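SIR4-interacting protein SIF2 (Saccharomyces cerevisiae, PDB 1R5M) antagonizes telomeric silencing in yeast and works as a WD40-repeat transcription corepressor subunit of the Set3C complex. Local coordinates at residues I244-P249 with S264-G269. Residues are numbered along the deposited sequence; the frame is centred on the assembly and turned at random.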
loop_
_atom_site.group_PDB
_atom_site.type_symbol
_atom_site.label_atom_id
_atom_site.label_comp_id
_atom_site.label_asym_id
_atom_site.label_seq_id
_atom_site.Cartn_x
_atom_site.Cartn_y
_atom_site.Cartn_z
ATOM N N ILE A 244 10.681 -18.921 6.760
ATOM C CA ILE A 244 9.730 -19.982 6.449
ATOM C C ILE A 244 8.596 -20.058 7.462
ATOM O O ILE A 244 8.830 -20.050 8.669
ATOM C CB ILE A 244 10.441 -21.356 6.407
ATOM C CG1 ILE A 244 11.621 -21.308 5.430
ATOM C CG2 ILE A 244 9.454 -22.441 5.995
ATOM C CD1 ILE A 244 11.236 -20.981 4.002
ATOM N N GLY A 245 7.369 -20.137 6.959
ATOM C CA GLY A 245 6.218 -20.214 7.843
ATOM C C GLY A 245 4.882 -20.146 7.124
ATOM O O GLY A 245 3.989 -20.948 7.393
ATOM N N HIS A 246 4.731 -19.191 6.212
ATOM C CA HIS A 246 3.477 -19.053 5.475
ATOM C C HIS A 246 3.225 -20.212 4.516
ATOM O O HIS A 246 4.168 -20.832 4.018
ATOM C CB HIS A 246 3.460 -17.731 4.701
ATOM C CG HIS A 246 3.233 -16.531 5.566
ATOM N ND1 HIS A 246 2.082 -16.355 6.304
ATOM C CD2 HIS A 246 3.998 -15.436 5.792
ATOM C CE1 HIS A 246 2.146 -15.202 6.948
ATOM N NE2 HIS A 246 3.298 -14.625 6.653
ATOM N N HIS A 247 1.950 -20.496 4.261
ATOM C CA HIS A 247 1.571 -21.585 3.366
ATOM C C HIS A 247 0.861 -21.081 2.115
ATOM O O HIS A 247 0.227 -21.856 1.398
ATOM C CB HIS A 247 0.652 -22.577 4.087
ATOM C CG HIS A 247 1.191 -23.067 5.393
ATOM N ND1 HIS A 247 1.267 -22.268 6.514
ATOM C CD2 HIS A 247 1.679 -24.276 5.759
ATOM C CE1 HIS A 247 1.778 -22.964 7.514
ATOM N NE2 HIS A 247 2.037 -24.186 7.082
ATOM N N GLY A 248 0.963 -19.783 1.852
ATOM C CA GLY A 248 0.318 -19.223 0.681
ATOM C C GLY A 248 1.014 -17.953 0.231
ATOM O O GLY A 248 1.917 -17.479 0.919
ATOM N N PRO A 249 0.622 -17.381 -0.919
ATOM C CA PRO A 249 1.237 -16.154 -1.434
ATOM C C PRO A 249 1.318 -15.037 -0.394
ATOM O O PRO A 249 0.447 -14.908 0.471
ATOM C CB PRO A 249 0.339 -15.792 -2.610
ATOM C CG PRO A 249 -0.054 -17.146 -3.134
ATOM C CD PRO A 249 -0.389 -17.893 -1.863
ATOM N N SER A 264 4.286 -9.630 8.053
ATOM C CA SER A 264 3.916 -10.218 6.773
ATOM C C SER A 264 2.478 -10.722 6.854
ATOM O O SER A 264 1.998 -11.080 7.929
ATOM C CB SER A 264 4.856 -11.377 6.405
ATOM O OG SER A 264 4.776 -12.434 7.348
ATOM N N ALA A 265 1.783 -10.700 5.722
ATOM C CA ALA A 265 0.413 -11.202 5.654
ATOM C C ALA A 265 0.387 -12.137 4.460
ATOM O O ALA A 265 1.151 -11.958 3.504
ATOM C CB ALA A 265 -0.578 -10.065 5.460
ATOM N N SER A 266 -0.491 -13.130 4.501
ATOM C CA SER A 266 -0.553 -14.105 3.424
ATOM C C SER A 266 -1.967 -14.521 3.049
ATOM O O SER A 266 -2.921 -14.287 3.796
ATOM C CB SER A 266 0.246 -15.345 3.836
ATOM O OG SER A 266 0.032 -16.430 2.950
ATOM N N ASP A 267 -2.091 -15.131 1.875
ATOM C CA ASP A 267 -3.376 -15.627 1.410
ATOM C C ASP A 267 -3.793 -16.745 2.358
ATOM O O ASP A 267 -4.967 -17.124 2.395
ATOM C CB ASP A 267 -3.268 -16.200 -0.007
ATOM C CG ASP A 267 -3.175 -15.128 -1.075
ATOM O OD1 ASP A 267 -3.184 -13.928 -0.737
ATOM O OD2 ASP A 267 -3.097 -15.497 -2.266
ATOM N N ASP A 268 -2.836 -17.270 3.124
ATOM C CA ASP A 268 -3.132 -18.352 4.059
ATOM C C ASP A 268 -3.952 -17.897 5.259
ATOM O O ASP A 268 -4.244 -18.690 6.156
ATOM C CB ASP A 268 -1.848 -19.087 4.514
ATOM C CG ASP A 268 -0.955 -18.261 5.445
ATOM O OD1 ASP A 268 -1.383 -17.209 5.959
ATOM O OD2 ASP A 268 0.194 -18.702 5.674
ATOM N N GLY A 269 -4.333 -16.623 5.260
ATOM C CA GLY A 269 -5.154 -16.083 6.329
ATOM C C GLY A 269 -4.461 -15.735 7.631
ATOM O O GLY A 269 -5.127 -15.490 8.638
#
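The imidazole of H246 stands between S264 and D268 and is gripped at both nitrogens. ND1 meets OD2 of D268 at 3.1 Å, with the carboxylate oxygen almost in the ring plane although the two planes are turned 46° apart. At the far edge NE2 lies 2.7 Å from OG of S264, which also bonds to NE1 of W274. CB of S266 sits over one ring face, 3.6 Å from its centroid, a CH-pi contact offset toward the ND1 side. This is the Asp-His-Ser/Thr-Trp network of a WD40 propeller blade, here in repeat WD 5, tying the loop before strand 250-256 to the turn after strand 261-266. A leucine in place of H246 would probably break this chain of hydrogen bonds, leaving OG of S264 and OD2 of D268 each without its imidazole partner. OD2 of D268 takes the ring N-H on its syn side, tilted 27° out of the carboxylate plane, and the backbone N of H247, 2.9 Å away, on its anti side, while OD1 turns to T270. With its CG between backbone N and carbonyl carbon (chi1 71°), D268 reaches back to the histidine pair. Farther along, P249 O accepts a 2.9 Å bond from N of D267, whose OD2 lies 3.5 Å from the proline CB.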